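Local coordinates for odorant binding protein ASP5 (Apis mellifera, PDB 3R72) that probably binds small hydrophobic odorant molecules in an internal cavity and carries them to receptors in the honeybee antenna, at residues G61-F65 and D66-K70; V81-G84 and K85-A89; I23-T26 and E27-D31. All coordinates share one frame; numbering follows the deposited sequence.

In the fold
All three contacts are local. Contacts 1 and 3 are helix beginnings at the surface, where Asp-64 caps helix 65-75 with a carboxylate and Thr-26 caps helix 27-32 with a hydroxyl. Contact 2 is partly buried within helix 81-91, where main-chain i to i+4 bonds are joined by mostly apolar side-chain packing and one lysine salt-bridged to Glu-73. Contacts 1 and 2 belong to consecutive helices that pack together: Ile-68 CG2 meets Val-88 CG2 at 3.6 Å, and Ile-68 also touches the bound N-butyl-benzenesulfonamide. Contact 3 lies across the chain's centre, its nearest atoms about 15 Å from those of contact 1 and about 17 Å from those of contact 2.

Contact 1. Residues G61-F65 and D66-K70; sequences GNFDF and DMIVK
Asp-64 is the N-cap of helix 65-75, and its carboxylate binds the backbone of Met-67 in the first turn. OD1 accepts from Met-67 N at 3.0 Å with a fairly straight N-H...O angle of 159°, the donor coming from above the carboxylate plane. The first torsion sets this up: CG lies anti to the backbone N (chi1 -176°), which carries the carboxylate over the first turn and brings its CG within 3.6 Å of Met-67 CB. Aspartate suits an N-cap because its short side chain reaches forward to a first-turn amide that has no carbonyl of an earlier helical turn to bond to, and its negative charge is likely to be favoured by the positive end of the helix dipole. With an alanine in place of Asp-64, Met-67 N would probably lose its capping acceptor and the first turn would be likely to fray. A water bridges OD2 to Lys-70 NZ by two long bonds. Around the cap, Phe-63 CD1 and Ile-68 CD1, 4.4 Å apart, form a loose hydrophobic staple. The main chain meanwhile starts the regular alpha-helical pattern, Ile-68 N donating to Asp-64 O at 2.9 Å and Val-69 N to Phe-65 O at 3.0 Å. The turn leads from strand 62-63, paired with 58-59, into helix 65-75, whose branched, apolar Ile-68 suits its buried place lining the ligand pocket beside Tyr-107. Phe-65 and Ile-68 run alongside each other, with Phe-65 CD1 3.6 Å from Ile-68 CD1, while Phe-63 CB lies above one face of the Phe-65 ring, near its rim.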
# COMPACT_ATOMS: atom_id res chain seq x y z
N GLY A 61 4.19 8.79 -12.01
CA GLY A 61 4.69 9.70 -11.02
C GLY A 61 3.66 10.29 -10.08
O GLY A 61 3.99 11.13 -9.26
N ASN A 62 2.41 9.82 -10.16
CA ASN A 62 1.37 10.32 -9.26
C ASN A 62 0.47 9.21 -8.75
O ASN A 62 0.28 8.18 -9.39
CB ASN A 62 0.52 11.38 -9.96
CG ASN A 62 1.19 12.75 -9.99
OD1 ASN A 62 1.42 13.35 -8.94
ND2 ASN A 62 1.49 13.23 -11.18
N PHE A 63 -0.13 9.46 -7.60
CA PHE A 63 -1.17 8.59 -7.09
C PHE A 63 -2.38 8.65 -7.98
O PHE A 63 -2.67 9.70 -8.56
CB PHE A 63 -1.54 9.01 -5.66
CG PHE A 63 -0.39 8.89 -4.72
CD1 PHE A 63 -0.03 7.66 -4.20
CD2 PHE A 63 0.40 9.98 -4.44
CE1 PHE A 63 1.07 7.52 -3.39
CE2 PHE A 63 1.52 9.84 -3.63
CZ PHE A 63 1.85 8.62 -3.10
N ASP A 64 -3.08 7.53 -8.08
CA ASP A 64 -4.37 7.50 -8.73
C ASP A 64 -5.39 7.25 -7.63
O ASP A 64 -5.66 6.11 -7.25
CB ASP A 64 -4.43 6.41 -9.82
CG ASP A 64 -5.73 6.43 -10.57
OD1 ASP A 64 -6.73 6.88 -9.98
OD2 ASP A 64 -5.78 5.98 -11.73
N PHE A 65 -5.93 8.34 -7.08
CA PHE A 65 -6.82 8.21 -5.94
C PHE A 65 -8.15 7.59 -6.32
O PHE A 65 -8.74 6.90 -5.49
CB PHE A 65 -7.00 9.53 -5.18
CG PHE A 65 -5.74 10.00 -4.52
CD1 PHE A 65 -5.17 9.29 -3.48
CD2 PHE A 65 -5.10 11.15 -4.95
CE1 PHE A 65 -3.98 9.73 -2.90
CE2 PHE A 65 -3.93 11.58 -4.36
CZ PHE A 65 -3.38 10.87 -3.35
N ASP A 66 -8.62 7.77 -7.56
CA ASP A 66 -9.83 7.06 -7.97
C ASP A 66 -9.60 5.54 -7.90
O ASP A 66 -10.48 4.80 -7.44
CB ASP A 66 -10.25 7.43 -9.41
CG ASP A 66 -10.82 8.84 -9.54
OD1 ASP A 66 -11.02 9.56 -8.53
OD2 ASP A 66 -11.09 9.22 -10.70
N MET A 67 -8.43 5.08 -8.32
CA MET A 67 -8.13 3.66 -8.28
C MET A 67 -7.85 3.16 -6.86
O MET A 67 -8.19 2.03 -6.54
CB MET A 67 -6.96 3.33 -9.20
CG MET A 67 -6.69 1.84 -9.26
SD MET A 67 -8.07 0.88 -9.93
CE MET A 67 -7.76 1.08 -11.69
N ILE A 68 -7.28 4.00 -6.00
CA ILE A 68 -7.13 3.64 -4.59
C ILE A 68 -8.51 3.36 -3.99
O ILE A 68 -8.69 2.35 -3.31
CB ILE A 68 -6.36 4.73 -3.81
CG1 ILE A 68 -4.89 4.69 -4.24
CG2 ILE A 68 -6.48 4.53 -2.32
CD1 ILE A 68 -4.04 5.85 -3.80
N VAL A 69 -9.48 4.23 -4.25
CA VAL A 69 -10.83 4.01 -3.73
C VAL A 69 -11.47 2.76 -4.34
O VAL A 69 -12.07 1.96 -3.63
CB VAL A 69 -11.70 5.28 -3.88
CG1 VAL A 69 -13.15 4.99 -3.53
CG2 VAL A 69 -11.13 6.41 -3.02
N LYS A 70 -11.33 2.56 -5.64
CA LYS A 70 -11.85 1.35 -6.27
C LYS A 70 -11.23 0.10 -5.68
O LYS A 70 -11.94 -0.88 -5.43
CB LYS A 70 -11.64 1.39 -7.78
CG LYS A 70 -12.66 2.25 -8.52
CD LYS A 70 -12.73 1.91 -10.02
CE LYS A 70 -11.97 2.89 -10.91
NZ LYS A 70 -10.63 3.27 -10.44
O HOH W 1 -8.96 5.42 -12.28

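Contact 2. Residues V81-G84 and K85-A89; sequences VVIG and KEIVA
The backbone from Val-81 to Ala-89 is regular alpha-helix, each amide of Lys-85 to Val-88 donating to the carbonyl four residues earlier, from Lys-85 N to Val-81 O at 2.9 Å through to Val-88 N to Gly-84 O at 3.0 Å. This is the opening of helix 81-91 in the mainly helical fold of the PBP/GOBP family, with one flank against helices 65-75 and 100-114 and the other toward solvent. On the inner flank, the side chains of Val-81 and Lys-85 are aligned, Val-81 CG1 meeting Lys-85 CE at 4.1 Å. The lysine's chain is extended beyond CG, which carries CE to the valine methyl, with Lys-85 CG beside Val-81 O at 3.5 Å, while NZ reaches a salt bridge with Glu-73. A long side chain suits this border, since its aliphatic part can pack on Val-69 and its charge finds a partner on the neighbouring helix. Gly-84 is buried and has no side chain; its carbonyl oxygen, besides accepting from Val-88 N, touches a methyl of the same valine. Buried Val-88 packs on Leu-72 of helix 65-75 and on Tyr-107 and His-111 of helix 100-114; its CG1 is anti to the backbone N (chi1 177°), which sets CG2 beside that N and 3.4 Å from Gly-84 O. Ile-87 turns to His-111 and Gln-114, its CD1 only loosely near Ile-83 CG2 at 4.5 Å. The outer flank is exposed and mixed, two apolar residues beside one carboxylate: Glu-86, extended beyond CG, crosses both Val-82 and Ile-83 at a slant. Val-82 CG1 lies 4.0 Å from OE2 of Glu-86, and Ile-83 CD1 touches that same oxygen at 3.3 Å.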
# COMPACT_ATOMS: atom_id res chain seq x y z
N VAL A 81 -15.12 -0.56 4.77
CA VAL A 81 -14.98 0.27 3.56
C VAL A 81 -15.08 1.78 3.85
O VAL A 81 -14.27 2.56 3.35
CB VAL A 81 -16.02 -0.15 2.48
CG1 VAL A 81 -16.14 0.87 1.36
CG2 VAL A 81 -15.63 -1.52 1.93
N VAL A 82 -16.05 2.19 4.65
CA VAL A 82 -16.21 3.61 4.95
C VAL A 82 -15.00 4.12 5.73
O VAL A 82 -14.45 5.19 5.42
CB VAL A 82 -17.53 3.92 5.66
CG1 VAL A 82 -17.55 5.36 6.18
CG2 VAL A 82 -18.66 3.68 4.69
N ILE A 83 -14.56 3.36 6.72
CA ILE A 83 -13.37 3.70 7.47
C ILE A 83 -12.17 3.82 6.52
O ILE A 83 -11.37 4.75 6.64
CB ILE A 83 -13.08 2.66 8.60
CG1 ILE A 83 -14.16 2.69 9.69
CG2 ILE A 83 -11.69 2.87 9.20
CD1 ILE A 83 -14.82 4.04 9.93
N GLY A 84 -12.04 2.90 5.57
CA GLY A 84 -10.97 2.99 4.59
C GLY A 84 -11.06 4.24 3.73
O GLY A 84 -10.05 4.88 3.44
N LYS A 85 -12.27 4.59 3.29
CA LYS A 85 -12.46 5.82 2.52
C LYS A 85 -12.04 7.04 3.33
O LYS A 85 -11.49 7.99 2.78
CB LYS A 85 -13.91 5.97 2.04
CG LYS A 85 -14.28 5.04 0.91
CD LYS A 85 -15.73 5.20 0.48
CE LYS A 85 -15.99 4.35 -0.76
NZ LYS A 85 -17.42 4.33 -1.16
N GLU A 86 -12.30 7.04 4.63
CA GLU A 86 -11.91 8.14 5.50
C GLU A 86 -10.40 8.23 5.64
O GLU A 86 -9.86 9.34 5.72
CB GLU A 86 -12.61 8.04 6.85
CG GLU A 86 -14.09 8.27 6.74
CD GLU A 86 -14.80 8.19 8.06
OE1 GLU A 86 -15.31 9.22 8.48
OE2 GLU A 86 -14.89 7.11 8.66
N ILE A 87 -9.71 7.10 5.64
CA ILE A 87 -8.25 7.12 5.66
C ILE A 87 -7.70 7.71 4.37
O ILE A 87 -6.82 8.58 4.40
CB ILE A 87 -7.66 5.72 5.92
CG1 ILE A 87 -8.01 5.24 7.33
CG2 ILE A 87 -6.14 5.73 5.72
CD1 ILE A 87 -7.61 3.80 7.62
N VAL A 88 -8.22 7.28 3.23
CA VAL A 88 -7.81 7.86 1.95
C VAL A 88 -8.10 9.36 1.91
O VAL A 88 -7.29 10.16 1.44
CB VAL A 88 -8.48 7.14 0.76
CG1 VAL A 88 -8.09 7.82 -0.55
CG2 VAL A 88 -8.07 5.66 0.76
N ALA A 89 -9.27 9.74 2.43
CA ALA A 89 -9.64 11.15 2.43
C ALA A 89 -8.63 12.02 3.18
O ALA A 89 -8.35 13.14 2.77
CB ALA A 89 -11.01 11.32 3.03

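Contact 3. Residues I23-T26 and E27-D31; sequences IAIT and EELVD
Two side chains, Thr-26 and Ile-25, have their first torsions near +60°, and each is thereby turned onto the helix that follows. In Thr-26, OG1 stands between the backbone N and the carbonyl carbon (chi1 64°), from where it accepts from Leu-29 N at 3.2 Å with an N-H...O angle of 154°. The hydroxyl also rests against Leu-29 CB at 3.5 Å, the two side chains set roughly perpendicular. Thr-26 O adds weak bonds to Leu-29 N and to Val-30 N, the second being 3.3 Å long, so the amide of Leu-29 is shared between the hydroxyl and carbonyl oxygens of one residue. Threonine suits this exposed place because its hydroxyl is close enough to the main chain to take up a first-turn amide. In Ile-25, CG1 takes the corresponding position (chi1 58°), and CD1 reaches Val-30 CG2 at 3.7 Å. Its CB and CG2 each lie 4.1 Å from Leu-29 CD2, so one branched residue packs against two successive residues of the helix. The apolar side chain fits here because it also touches Leu-20 of helix 5-23 and Leu-44 and Tyr-47 of helix 42-54, which Val-30 joins through Leu-20 and Tyr-47. On another side of the short helix, Glu-27 and Asp-31 both form salt bridges with Arg-16, tying it to helix 5-23. Helix 5-23 ends as Ala-24 takes a positive phi, and two residues later helix 27-32 opens with a threonine N-cap and a hydrophobic staple between Ile-25 and Val-30, Leu-29 packing beside it.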
# COMPACT_ATOMS: atom_id res chain seq x y z
N ILE A 23 12.99 -6.19 -6.59
CA ILE A 23 13.65 -5.20 -5.74
C ILE A 23 14.80 -5.78 -4.87
O ILE A 23 15.65 -5.03 -4.39
CB ILE A 23 12.60 -4.47 -4.88
CG1 ILE A 23 11.56 -3.76 -5.76
CG2 ILE A 23 13.26 -3.44 -3.95
CD1 ILE A 23 12.15 -2.79 -6.76
N ALA A 24 14.84 -7.09 -4.68
CA ALA A 24 15.95 -7.77 -3.98
C ALA A 24 16.09 -7.37 -2.50
O ALA A 24 17.19 -7.16 -1.98
CB ALA A 24 17.28 -7.59 -4.76
N ILE A 25 14.94 -7.32 -1.83
CA ILE A 25 14.88 -7.16 -0.39
C ILE A 25 14.24 -8.39 0.21
O ILE A 25 13.79 -9.28 -0.51
CB ILE A 25 14.12 -5.89 0.05
CG1 ILE A 25 12.69 -5.87 -0.49
CG2 ILE A 25 14.89 -4.66 -0.39
CD1 ILE A 25 11.81 -4.79 0.12
N THR A 26 14.19 -8.45 1.53
CA THR A 26 13.68 -9.61 2.21
C THR A 26 12.22 -9.46 2.59
O THR A 26 11.69 -8.35 2.79
CB THR A 26 14.48 -9.86 3.50
OG1 THR A 26 14.28 -8.75 4.37
CG2 THR A 26 15.99 -10.04 3.22
N GLU A 27 11.58 -10.60 2.76
CA GLU A 27 10.24 -10.63 3.27
C GLU A 27 10.15 -10.01 4.67
O GLU A 27 9.17 -9.33 5.00
CB GLU A 27 9.69 -12.05 3.24
CG GLU A 27 8.24 -12.11 3.60
CD GLU A 27 7.53 -13.28 2.97
OE1 GLU A 27 8.16 -14.34 2.75
OE2 GLU A 27 6.32 -13.14 2.73
N GLU A 28 11.18 -10.23 5.48
CA GLU A 28 11.21 -9.64 6.81
C GLU A 28 11.05 -8.11 6.73
O GLU A 28 10.29 -7.52 7.50
CB GLU A 28 12.54 -9.98 7.52
CG GLU A 28 12.63 -9.33 8.89
CD GLU A 28 13.99 -9.41 9.54
OE1 GLU A 28 14.89 -10.12 9.06
OE2 GLU A 28 14.15 -8.71 10.57
N LEU A 29 11.77 -7.48 5.83
CA LEU A 29 11.75 -6.03 5.73
C LEU A 29 10.35 -5.54 5.34
O LEU A 29 9.83 -4.56 5.88
CB LEU A 29 12.84 -5.61 4.74
CG LEU A 29 13.09 -4.11 4.63
CD1 LEU A 29 13.53 -3.51 5.95
CD2 LEU A 29 14.12 -3.85 3.55
N VAL A 30 9.69 -6.26 4.43
CA VAL A 30 8.33 -5.91 4.04
C VAL A 30 7.36 -6.14 5.21
O VAL A 30 6.52 -5.29 5.48
CB VAL A 30 7.90 -6.70 2.80
CG1 VAL A 30 6.43 -6.46 2.51
CG2 VAL A 30 8.78 -6.33 1.62
N ASP A 31 7.47 -7.29 5.88
CA ASP A 31 6.61 -7.59 7.02
C ASP A 31 6.78 -6.61 8.18
O ASP A 31 5.85 -6.41 8.98
CB ASP A 31 6.90 -8.99 7.56
CG ASP A 31 6.30 -10.08 6.74
OD1 ASP A 31 5.24 -9.86 6.11
OD2 ASP A 31 6.89 -11.19 6.76